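Epimerase domain-containing protein (Bacillus cereus HuA2-4, PDB 6ZLK) probably interconverts UDP-glucuronic acid and UDP-galacturonic acid by NAD-dependent epimerisation at C4 of the sugar. Local coordinates at residues A[32-37]-A[41-46]; A[48-51]-A[55-58]; A[141-146]-A[152-157]. All blocks are in the same frame, centred on the assembly; numbering follows the deposited sequence.

Contact 1 (A[32-37]-A[41-46]); sequences DHFIGP and TLKTGN. With NAD (nicotinamide-adenine-dinucleotide), chain E.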
loop_
_atom_site.group_PDB
_atom_site.type_symbol
_atom_site.label_atom_id
_atom_site.label_comp_id
_atom_site.label_asym_id
_atom_site.label_seq_id
_atom_site.Cartn_x
_atom_site.Cartn_y
_atom_site.Cartn_z
ATOM N N ASP A 32 11.121 -19.396 -7.880
ATOM C CA ASP A 32 11.821 -18.853 -6.711
ATOM C C ASP A 32 13.236 -18.470 -7.146
ATOM O O ASP A 32 13.844 -19.355 -7.669
ATOM C CB ASP A 32 11.717 -19.888 -5.582
ATOM C CG ASP A 32 11.968 -19.253 -4.220
ATOM O OD1 ASP A 32 12.978 -18.543 -4.097
ATOM O OD2 ASP A 32 11.103 -19.374 -3.293
ATOM N N HIS A 33 13.764 -17.288 -6.821
ATOM C CA HIS A 33 15.214 -17.069 -7.115
ATOM C C HIS A 33 15.989 -16.836 -5.823
ATOM O O HIS A 33 17.163 -16.344 -5.930
ATOM C CB HIS A 33 15.481 -16.015 -8.172
ATOM C CG HIS A 33 15.189 -14.658 -7.678
ATOM N ND1 HIS A 33 14.020 -14.422 -6.977
ATOM C CD2 HIS A 33 15.854 -13.496 -7.801
ATOM C CE1 HIS A 33 13.987 -13.123 -6.681
ATOM N NE2 HIS A 33 15.130 -12.542 -7.148
ATOM N N PHE A 34 15.523 -17.411 -4.711
ATOM C CA PHE A 34 16.309 -17.616 -3.486
ATOM C C PHE A 34 16.760 -16.271 -2.912
ATOM O O PHE A 34 17.960 -15.998 -2.792
ATOM C CB PHE A 34 17.533 -18.492 -3.759
ATOM C CG PHE A 34 17.276 -19.874 -4.287
ATOM C CD1 PHE A 34 16.127 -20.590 -4.011
ATOM C CD2 PHE A 34 18.256 -20.508 -5.023
ATOM C CE1 PHE A 34 15.919 -21.875 -4.520
ATOM C CE2 PHE A 34 18.067 -21.805 -5.501
ATOM C CZ PHE A 34 16.877 -22.463 -5.288
ATOM N N ILE A 35 15.845 -15.369 -2.607
ATOM C CA ILE A 35 16.167 -14.107 -1.904
ATOM C C ILE A 35 15.437 -14.077 -0.551
ATOM O O ILE A 35 14.866 -15.094 -0.119
ATOM C CB ILE A 35 15.857 -12.884 -2.786
ATOM C CG1 ILE A 35 14.351 -12.782 -3.082
ATOM C CG2 ILE A 35 16.696 -13.007 -4.046
ATOM C CD1 ILE A 35 13.911 -11.451 -3.647
ATOM N N GLY A 36 15.517 -12.951 0.123
ATOM C CA GLY A 36 14.957 -12.746 1.443
ATOM C C GLY A 36 15.841 -13.308 2.557
ATOM O O GLY A 36 17.028 -13.562 2.407
ATOM N N PRO A 37 15.281 -13.486 3.747
ATOM C CA PRO A 37 16.120 -13.714 4.923
ATOM C C PRO A 37 16.737 -15.107 5.051
ATOM O O PRO A 37 17.720 -15.234 5.747
ATOM C CB PRO A 37 15.168 -13.377 6.074
ATOM C CG PRO A 37 13.771 -13.685 5.509
ATOM C CD PRO A 37 13.855 -13.243 4.078
ATOM N N THR A 41 21.164 -21.965 0.834
ATOM C CA THR A 41 21.721 -23.245 1.257
ATOM C C THR A 41 20.641 -24.048 1.987
ATOM O O THR A 41 20.705 -25.284 1.938
ATOM C CB THR A 41 22.997 -22.944 2.051
ATOM O OG1 THR A 41 23.683 -24.191 1.993
ATOM C CG2 THR A 41 22.663 -22.389 3.413
ATOM N N LEU A 42 19.651 -23.395 2.620
ATOM C CA LEU A 42 18.589 -24.121 3.366
ATOM C C LEU A 42 17.423 -24.505 2.454
ATOM O O LEU A 42 16.563 -25.229 2.942
ATOM C CB LEU A 42 18.055 -23.289 4.533
ATOM C CG LEU A 42 19.030 -23.038 5.675
ATOM C CD1 LEU A 42 18.404 -22.125 6.727
ATOM C CD2 LEU A 42 19.482 -24.356 6.291
ATOM N N LYS A 43 17.402 -24.033 1.211
ATOM C CA LYS A 43 16.254 -24.186 0.299
ATOM C C LYS A 43 16.506 -25.191 -0.810
ATOM O O LYS A 43 15.531 -25.735 -1.363
ATOM C CB LYS A 43 15.951 -22.834 -0.337
ATOM C CG LYS A 43 15.653 -21.733 0.653
ATOM C CD LYS A 43 15.259 -20.441 -0.053
ATOM C CE LYS A 43 14.743 -19.359 0.891
ATOM N NZ LYS A 43 14.743 -18.047 0.199
ATOM N N THR A 44 17.756 -25.431 -1.194
ATOM C CA THR A 44 18.014 -26.214 -2.407
ATOM C C THR A 44 17.596 -27.677 -2.221
ATOM O O THR A 44 17.117 -28.270 -3.184
ATOM C CB THR A 44 19.479 -26.085 -2.817
ATOM O OG1 THR A 44 20.273 -26.353 -1.673
ATOM C CG2 THR A 44 19.781 -24.706 -3.349
ATOM N N GLY A 45 17.835 -28.244 -1.049
ATOM C CA GLY A 45 17.491 -29.644 -0.764
ATOM C C GLY A 45 16.027 -29.922 -1.076
ATOM O O GLY A 45 15.731 -30.946 -1.684
ATOM N N ASN A 46 15.134 -29.116 -0.527
ATOM C CA ASN A 46 13.675 -29.346 -0.669
ATOM C C ASN A 46 13.343 -29.270 -2.160
ATOM O O ASN A 46 12.584 -30.142 -2.645
ATOM C CB ASN A 46 12.833 -28.331 0.093
ATOM C CG ASN A 46 13.071 -28.283 1.587
ATOM O OD1 ASN A 46 13.102 -27.193 2.204
ATOM N ND2 ASN A 46 13.249 -29.459 2.164
HETATM P PA NAD E . 10.105 -17.292 2.672
HETATM O O1A NAD E . 11.013 -16.123 2.658
HETATM O O2A NAD E . 10.560 -18.582 3.288
HETATM O O5B NAD E . 9.481 -17.613 1.264
HETATM C C5B NAD E . 9.208 -16.620 0.254
HETATM C C4B NAD E . 9.969 -16.965 -1.003
HETATM O O4B NAD E . 9.674 -15.956 -1.994
HETATM C C3B NAD E . 11.479 -17.005 -0.848
HETATM O O3B NAD E . 12.023 -18.316 -0.944
HETATM C C2B NAD E . 11.972 -15.992 -1.888
HETATM O O2B NAD E . 13.161 -16.350 -2.570
HETATM C C1B NAD E . 10.790 -15.925 -2.861
HETATM N N9A NAD E . 10.694 -14.679 -3.602
HETATM C C8A NAD E . 10.647 -13.405 -3.099
HETATM N N7A NAD E . 10.564 -12.482 -4.020
HETATM C C5A NAD E . 10.643 -13.204 -5.210
HETATM C C6A NAD E . 10.656 -12.826 -6.560
HETATM N N6A NAD E . 10.670 -11.544 -6.991
HETATM N N1A NAD E . 10.684 -13.807 -7.493
HETATM C C2A NAD E . 10.710 -15.095 -7.082
HETATM N N3A NAD E . 10.759 -15.575 -5.831
HETATM C C4A NAD E . 10.698 -14.580 -4.950
HETATM O O3 NAD E . 8.832 -16.762 3.495
HETATM P PN NAD E . 7.580 -17.610 4.120
HETATM O O1N NAD E . 7.713 -17.545 5.569
HETATM O O2N NAD E . 7.484 -18.867 3.404
HETATM O O5D NAD E . 6.379 -16.693 3.665
HETATM C C5D NAD E . 5.664 -17.055 2.542
HETATM C C4D NAD E . 4.531 -16.080 2.397
HETATM O O4D NAD E . 3.664 -16.155 3.542
HETATM C C3D NAD E . 4.953 -14.610 2.258
HETATM O O3D NAD E . 4.103 -13.953 1.301
HETATM C C2D NAD E . 4.662 -14.013 3.634
HETATM O O2D NAD E . 4.492 -12.594 3.573
HETATM C C1D NAD E . 3.456 -14.865 4.017
HETATM N N1N NAD E . 3.287 -15.039 5.450
HETATM C C2N NAD E . 4.163 -15.793 6.174
HETATM C C3N NAD E . 3.982 -15.933 7.505
HETATM C C7N NAD E . 4.955 -16.683 8.346
HETATM O O7N NAD E . 4.683 -16.762 9.531
HETATM N N7N NAD E . 6.010 -17.272 7.765
HETATM C C4N NAD E . 2.832 -15.396 8.111
HETATM C C5N NAD E . 2.036 -14.510 7.391
HETATM C C6N NAD E . 2.249 -14.390 6.053
#

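Contact 2 (A[48-51]-A[55-58]); sequences QSLE and RFQF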
loop_
_atom_site.group_PDB
_atom_site.type_symbol
_atom_site.label_atom_id
_atom_site.label_comp_id
_atom_site.label_asym_id
_atom_site.label_seq_id
_atom_site.Cartn_x
_atom_site.Cartn_y
_atom_site.Cartn_z
ATOM N N GLN A 48 15.343 -29.862 -4.782
ATOM C CA GLN A 48 15.903 -31.041 -5.473
ATOM C C GLN A 48 14.972 -32.239 -5.249
ATOM O O GLN A 48 14.762 -33.010 -6.195
ATOM C CB GLN A 48 17.336 -31.257 -5.000
ATOM C CG GLN A 48 18.248 -30.190 -5.557
ATOM C CD GLN A 48 19.641 -30.175 -4.967
ATOM O OE1 GLN A 48 19.926 -30.800 -3.942
ATOM N NE2 GLN A 48 20.517 -29.430 -5.617
ATOM N N SER A 49 14.449 -32.394 -4.034
ATOM C CA SER A 49 13.549 -33.520 -3.694
ATOM C C SER A 49 12.217 -33.397 -4.463
ATOM O O SER A 49 11.765 -34.370 -5.038
ATOM C CB SER A 49 13.315 -33.602 -2.212
ATOM O OG SER A 49 12.549 -34.765 -1.969
ATOM N N LEU A 50 11.645 -32.215 -4.526
ATOM C CA LEU A 50 10.417 -31.999 -5.329
ATOM C C LEU A 50 10.684 -32.284 -6.806
ATOM O O LEU A 50 9.804 -32.844 -7.429
ATOM C CB LEU A 50 9.972 -30.564 -5.110
ATOM C CG LEU A 50 9.424 -30.255 -3.729
ATOM C CD1 LEU A 50 9.233 -28.752 -3.574
ATOM C CD2 LEU A 50 8.097 -30.932 -3.488
ATOM N N GLU A 51 11.867 -31.944 -7.313
ATOM C CA GLU A 51 12.173 -32.109 -8.748
ATOM C C GLU A 51 12.242 -33.597 -9.122
ATOM O O GLU A 51 12.129 -33.877 -10.320
ATOM C CB GLU A 51 13.460 -31.398 -9.129
ATOM C CG GLU A 51 13.284 -29.896 -9.197
ATOM C CD GLU A 51 14.564 -29.199 -9.609
ATOM O OE1 GLU A 51 15.622 -29.398 -8.923
ATOM O OE2 GLU A 51 14.521 -28.466 -10.632
ATOM N N ARG A 55 5.689 -34.535 -11.768
ATOM C CA ARG A 55 4.608 -33.524 -11.877
ATOM C C ARG A 55 5.050 -32.192 -11.285
ATOM O O ARG A 55 4.211 -31.261 -11.242
ATOM C CB ARG A 55 3.327 -34.018 -11.239
ATOM C CG ARG A 55 2.731 -35.183 -12.007
ATOM C CD ARG A 55 1.550 -35.772 -11.290
ATOM N NE ARG A 55 1.940 -36.520 -10.107
ATOM C CZ ARG A 55 1.752 -36.175 -8.831
ATOM N NH1 ARG A 55 1.134 -35.068 -8.470
ATOM N NH2 ARG A 55 2.183 -36.970 -7.864
ATOM N N PHE A 56 6.332 -32.039 -11.004
ATOM C CA PHE A 56 6.912 -30.787 -10.461
ATOM C C PHE A 56 7.960 -30.241 -11.423
ATOM O O PHE A 56 8.819 -31.027 -11.952
ATOM C CB PHE A 56 7.506 -31.022 -9.069
ATOM C CG PHE A 56 8.024 -29.753 -8.455
ATOM C CD1 PHE A 56 7.132 -28.828 -7.950
ATOM C CD2 PHE A 56 9.359 -29.420 -8.460
ATOM C CE1 PHE A 56 7.573 -27.625 -7.418
ATOM C CE2 PHE A 56 9.805 -28.248 -7.841
ATOM C CZ PHE A 56 8.896 -27.342 -7.345
ATOM N N GLN A 57 7.893 -28.938 -11.679
ATOM C CA GLN A 57 8.926 -28.204 -12.458
ATOM C C GLN A 57 9.346 -27.009 -11.631
ATOM O O GLN A 57 8.440 -26.366 -10.997
ATOM C CB GLN A 57 8.321 -27.616 -13.730
ATOM C CG GLN A 57 9.274 -26.765 -14.575
ATOM C CD GLN A 57 8.658 -26.069 -15.776
ATOM O OE1 GLN A 57 7.468 -26.195 -16.078
ATOM N NE2 GLN A 57 9.488 -25.322 -16.495
ATOM N N PHE A 58 10.621 -26.706 -11.582
ATOM C CA PHE A 58 11.143 -25.527 -10.868
ATOM C C PHE A 58 11.753 -24.526 -11.833
ATOM O O PHE A 58 12.491 -24.916 -12.778
ATOM C CB PHE A 58 12.101 -25.979 -9.790
ATOM C CG PHE A 58 12.604 -24.844 -8.962
ATOM C CD1 PHE A 58 11.745 -24.181 -8.096
ATOM C CD2 PHE A 58 13.915 -24.420 -9.064
ATOM C CE1 PHE A 58 12.204 -23.136 -7.330
ATOM C CE2 PHE A 58 14.371 -23.383 -8.267
ATOM C CZ PHE A 58 13.515 -22.734 -7.414
HETATM O O HOH W 1 12.493 -28.660 -12.570
#

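Contact 3 (A[141-146]-A[152-157]); sequences LLPIPL and TKLSGE. With NAD (nicotinamide-adenine-dinucleotide), chain E.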
loop_
_atom_site.group_PDB
_atom_site.type_symbol
_atom_site.label_atom_id
_atom_site.label_comp_id
_atom_site.label_asym_id
_atom_site.label_seq_id
_atom_site.Cartn_x
_atom_site.Cartn_y
_atom_site.Cartn_z
ATOM N N LEU A 141 -12.367 -5.654 9.402
ATOM C CA LEU A 141 -11.773 -4.569 10.214
ATOM C C LEU A 141 -10.935 -3.637 9.342
ATOM O O LEU A 141 -10.145 -4.115 8.469
ATOM C CB LEU A 141 -10.892 -5.165 11.306
ATOM C CG LEU A 141 -11.569 -5.549 12.601
ATOM C CD1 LEU A 141 -10.498 -6.070 13.533
ATOM C CD2 LEU A 141 -12.326 -4.374 13.234
ATOM N N LEU A 142 -10.938 -2.353 9.657
ATOM C CA LEU A 142 -10.028 -1.397 8.988
ATOM C C LEU A 142 -8.584 -1.743 9.351
ATOM O O LEU A 142 -8.158 -1.682 10.492
ATOM C CB LEU A 142 -10.379 0.042 9.380
ATOM C CG LEU A 142 -10.363 0.994 8.186
ATOM C CD1 LEU A 142 -11.181 2.245 8.438
ATOM C CD2 LEU A 142 -8.927 1.334 7.828
ATOM N N PRO A 143 -7.768 -2.153 8.374
ATOM C CA PRO A 143 -6.401 -2.536 8.686
ATOM C C PRO A 143 -5.514 -1.288 8.741
ATOM O O PRO A 143 -5.564 -0.492 7.824
ATOM C CB PRO A 143 -6.022 -3.457 7.523
ATOM C CG PRO A 143 -6.881 -3.020 6.374
ATOM C CD PRO A 143 -8.116 -2.367 6.972
ATOM N N ILE A 144 -4.708 -1.203 9.776
ATOM C CA ILE A 144 -3.728 -0.105 9.937
ATOM C C ILE A 144 -2.416 -0.736 10.351
ATOM O O ILE A 144 -2.107 -0.926 11.516
ATOM C CB ILE A 144 -4.172 0.979 10.920
ATOM C CG1 ILE A 144 -5.611 1.452 10.710
ATOM C CG2 ILE A 144 -3.180 2.129 10.784
ATOM N N PRO A 145 -1.600 -1.124 9.358
ATOM C CA PRO A 145 -0.349 -1.792 9.695
ATOM C C PRO A 145 0.547 -0.973 10.627
ATOM O O PRO A 145 0.507 0.276 10.623
ATOM C CB PRO A 145 0.316 -1.921 8.318
ATOM C CG PRO A 145 -0.776 -1.892 7.319
ATOM C CD PRO A 145 -1.870 -1.040 7.932
ATOM N N LEU A 146 1.314 -1.678 11.451
ATOM C CA LEU A 146 2.289 -1.075 12.378
ATOM C C LEU A 146 3.711 -1.114 11.809
ATOM O O LEU A 146 4.633 -0.438 12.379
ATOM C CB LEU A 146 2.274 -1.874 13.679
ATOM C CG LEU A 146 1.490 -1.307 14.845
ATOM C CD1 LEU A 146 1.701 -2.259 16.041
ATOM C CD2 LEU A 146 1.958 0.130 15.151
ATOM N N THR A 152 3.381 -2.956 2.842
ATOM C CA THR A 152 3.589 -3.500 1.498
ATOM C C THR A 152 2.686 -4.712 1.229
ATOM O O THR A 152 2.231 -4.878 0.090
ATOM C CB THR A 152 5.048 -3.870 1.234
ATOM O OG1 THR A 152 5.470 -4.961 2.063
ATOM C CG2 THR A 152 5.954 -2.674 1.398
ATOM N N LYS A 153 2.425 -5.538 2.239
ATOM C CA LYS A 153 1.535 -6.707 2.091
ATOM C C LYS A 153 0.093 -6.208 1.895
ATOM O O LYS A 153 -0.609 -6.747 1.024
ATOM C CB LYS A 153 1.710 -7.628 3.295
ATOM C CG LYS A 153 3.088 -8.305 3.331
ATOM C CD LYS A 153 3.368 -9.268 2.246
ATOM C CE LYS A 153 2.373 -10.423 2.247
ATOM N NZ LYS A 153 2.702 -11.533 1.311
ATOM N N LEU A 154 -0.282 -5.176 2.639
ATOM C CA LEU A 154 -1.639 -4.618 2.464
ATOM C C LEU A 154 -1.755 -4.040 1.046
ATOM O O LEU A 154 -2.800 -4.225 0.438
ATOM C CB LEU A 154 -1.935 -3.598 3.548
ATOM C CG LEU A 154 -3.332 -2.974 3.478
ATOM C CD1 LEU A 154 -4.425 -4.026 3.481
ATOM C CD2 LEU A 154 -3.489 -1.979 4.625
ATOM N N SER A 155 -0.739 -3.362 0.527
ATOM C CA SER A 155 -0.792 -2.850 -0.880
ATOM C C SER A 155 -0.969 -4.012 -1.859
ATOM O O SER A 155 -1.717 -3.927 -2.848
ATOM C CB SER A 155 0.397 -2.060 -1.244
ATOM O OG SER A 155 0.507 -0.970 -0.349
ATOM N N GLY A 156 -0.351 -5.162 -1.580
ATOM C CA GLY A 156 -0.563 -6.346 -2.422
ATOM C C GLY A 156 -2.006 -6.805 -2.410
ATOM O O GLY A 156 -2.535 -7.094 -3.478
ATOM N N GLU A 157 -2.680 -6.778 -1.274
ATOM C CA GLU A 157 -4.095 -7.182 -1.180
ATOM C C GLU A 157 -4.893 -6.161 -1.983
ATOM O O GLU A 157 -5.769 -6.535 -2.716
ATOM C CB GLU A 157 -4.655 -7.139 0.233
ATOM C CG GLU A 157 -3.995 -8.092 1.193
ATOM C CD GLU A 157 -4.761 -8.171 2.496
ATOM O OE1 GLU A 157 -5.880 -7.612 2.565
ATOM O OE2 GLU A 157 -4.252 -8.786 3.451
HETATM P PA NAD E . 10.105 -17.292 2.672
HETATM O O1A NAD E . 11.013 -16.123 2.658
HETATM O O2A NAD E . 10.560 -18.582 3.288
HETATM O O5B NAD E . 9.481 -17.613 1.264
HETATM C C5B NAD E . 9.208 -16.620 0.254
HETATM C C4B NAD E . 9.969 -16.965 -1.003
HETATM O O4B NAD E . 9.674 -15.956 -1.994
HETATM C C3B NAD E . 11.479 -17.005 -0.848
HETATM O O3B NAD E . 12.023 -18.316 -0.944
HETATM C C2B NAD E . 11.972 -15.992 -1.888
HETATM O O2B NAD E . 13.161 -16.350 -2.570
HETATM C C1B NAD E . 10.790 -15.925 -2.861
HETATM N N9A NAD E . 10.694 -14.679 -3.602
HETATM C C8A NAD E . 10.647 -13.405 -3.099
HETATM N N7A NAD E . 10.564 -12.482 -4.020
HETATM C C5A NAD E . 10.643 -13.204 -5.210
HETATM C C6A NAD E . 10.656 -12.826 -6.560
HETATM N N6A NAD E . 10.670 -11.544 -6.991
HETATM N N1A NAD E . 10.684 -13.807 -7.493
HETATM C C2A NAD E . 10.710 -15.095 -7.082
HETATM N N3A NAD E . 10.759 -15.575 -5.831
HETATM C C4A NAD E . 10.698 -14.580 -4.950
HETATM O O3 NAD E . 8.832 -16.762 3.495
HETATM P PN NAD E . 7.580 -17.610 4.120
HETATM O O1N NAD E . 7.713 -17.545 5.569
HETATM O O2N NAD E . 7.484 -18.867 3.404
HETATM O O5D NAD E . 6.379 -16.693 3.665
HETATM C C5D NAD E . 5.664 -17.055 2.542
HETATM C C4D NAD E . 4.531 -16.080 2.397
HETATM O O4D NAD E . 3.664 -16.155 3.542
HETATM C C3D NAD E . 4.953 -14.610 2.258
HETATM O O3D NAD E . 4.103 -13.953 1.301
HETATM C C2D NAD E . 4.662 -14.013 3.634
HETATM O O2D NAD E . 4.492 -12.594 3.573
HETATM C C1D NAD E . 3.456 -14.865 4.017
HETATM N N1N NAD E . 3.287 -15.039 5.450
HETATM C C2N NAD E . 4.163 -15.793 6.174
HETATM C C3N NAD E . 3.982 -15.933 7.505
HETATM C C7N NAD E . 4.955 -16.683 8.346
HETATM O O7N NAD E . 4.683 -16.762 9.531
HETATM N N7N NAD E . 6.010 -17.272 7.765
HETATM C C4N NAD E . 2.832 -15.396 8.111
HETATM C C5N NAD E . 2.036 -14.510 7.391
HETATM C C6N NAD E . 2.249 -14.390 6.053
#

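Contact 1 (A[32-37]-A[41-46])
Lys43 runs past Phe34 to the adenosine ribose of NAD, and the two side chains slide alongside each other in opposite directions. The lysine is extended beyond CG, with Lys43 CD lying 4.1 Å from Phe34 CD1 while its amine continues to the cofactor. There Lys43 NZ donates to NAD O3B at 3.0 Å. Farther along, Thr44 crosses Phe34 at about a right angle, with Thr44 CG2 4.0 Å from Phe34 CE2.

Asp32 takes both ribose hydroxyls, one on each carboxylate oxygen: NAD O2B donates to Asp32 OD1 at 2.7 Å, and NAD O3B to Asp32 OD2 at the same length. An acidic residue just after the second strand of a Rossmann fold, holding the two adenosine ribose hydroxyls, is the classic mark of an NAD-binding site. Asp32 CG stands anti to the backbone N (chi1 -160°), which carries the carboxylate to the sugar. Asp32 OD1 also accepts from Phe34 N at 2.9 Å, nearly in line with its C-O bond, closing an Asx turn. On the second oxygen, Ala9 N supplies a further hydrogen bond, and these backbone donors should limit rotation of the carboxylate.

The turn also brings Ile35 N to NAD O2B (2.9 Å), so that this hydroxyl both donates and accepts. Beside it the imidazole lies against the adenine, His33 CE1 3.3 Å from NAD C6A, and Ile35 CG2 covers one face of the His33 ring.

Contact 2 (A[48-51]-A[55-58])
One face of the Phe56 ring carries Leu50 CB, a CH-pi contact in which the methylene carbon stands 3.8 Å from the ring centroid and 22° off the normal. It is displaced toward the rim, so it is nearest to the CD2-CE2 side, with Leu50 CB 3.6 Å from Phe56 CE2. Leu50 CD1 reaches on toward Phe56 CZ. At the root of the ring the helix backbone closes in as well: Leu50 O lies 3.4 Å from Phe56 CB. The ring owes this position to its first torsion, which sets CG opposite the backbone N (chi1 -176°) and turns the ring to the helix, against Leu50.

Glu51 passes the same ring with its aliphatic part, Glu51 CG lying 4.0 Å from Phe56 CD2. Its extended chain then takes the carboxylate along the strand to Phe58, where Glu51 OE2 comes within 3.6 Å of Phe58 CB. The carboxylate plane stands 82° from the Phe58 ring plane. A water ties helix to strand here, donating to Glu51 OE2 at 2.8 Å and accepting from Phe58 N at 2.9 Å. The exposed acid thus reaches the strand backbone through one solvent molecule, without any direct hydrogen bond between 48-51 and 55-58.

Deeper in the fold, Cys17 and Leu21 of helix 11-21 pack on both Leu50 and Phe56, and Gln57 pairs through its backbone with strand 27-31. This is the second half of a right-handed beta-alpha-beta crossover, strand 27-31, helix 44-51 and strand 56-59, in the Rossmann fold that binds NAD.

Contact 3 (A[141-146]-A[152-157])
Lys153 NZ, gripped by three oxygens, belongs to the residue just before Leu154, the side chain that meets Pro143 and Pro145 across the contact. The shorter of its two bonds to the cofactor is to NAD O3D, 2.8 Å, and the other goes to NAD O2D at 3.1 Å, so the amine spans both hydroxyls of the nicotinamide ribose. Ile124 O of strand 120-126 accepts a third. The chain is bent at both chi2 and chi3 on its way to the ribose, its CE also lying close to NAD O2D. With Tyr149, which hydrogen-bonds NAD through OH, it forms the Tyr-x-x-x-Lys pattern of short-chain dehydrogenases and their extended epimerase relatives.

Leu154 points toward the loop instead. With CG opposite the backbone N (chi1 -179°), its CD1 meets Pro143, while CD2 sits between the two prolines, closer to Pro145: Leu154 CD1 lies 3.9 Å from Pro143 CG, and Leu154 CD2 3.8 Å from Pro145 CD. The leucine meets each ring at about a right angle, its CD2 also touching Pro145 CG at 3.8 Å. Ile144, between them, turns the other way, toward His161 of the second subunit, while His158 of that subunit packs on both Pro145 and Leu154. One turn on, Glu157 forms a salt bridge with Arg175.

No hydrogen bond crosses between 141-146 and 152-157. The helix therefore divides its chemistry by direction: hydrogen bonds bind the cofactor through Lys153, whereas purely apolar packing through Leu154 joins the helix to the proline loop at the subunit interface.

In the fold
Contacts 1 and 3 hold the two halves of one NAD molecule, the first at the adenosine ribose and the second, through Lys153 on helix 148-167, at the nicotinamide ribose. Their centres lie about 26 Å apart and their nearest atoms about 11 Å; both meet NAD, which spans the gap. Contact 2 shares helix 44-51 with contact 1, and the two touch directly: Phe58 CZ lies 3.4 Å from Asp32 O and 3.9 Å from Phe34 CE1. Packing in contact 2 thus abuts the adenosine-holding loop. Contacts 2 and 3 have centres about 33 Å apart, on opposite sides of the chain's centre. The side chain of Pro145 is about 10 to 11 Å from the bound UDP-sugars.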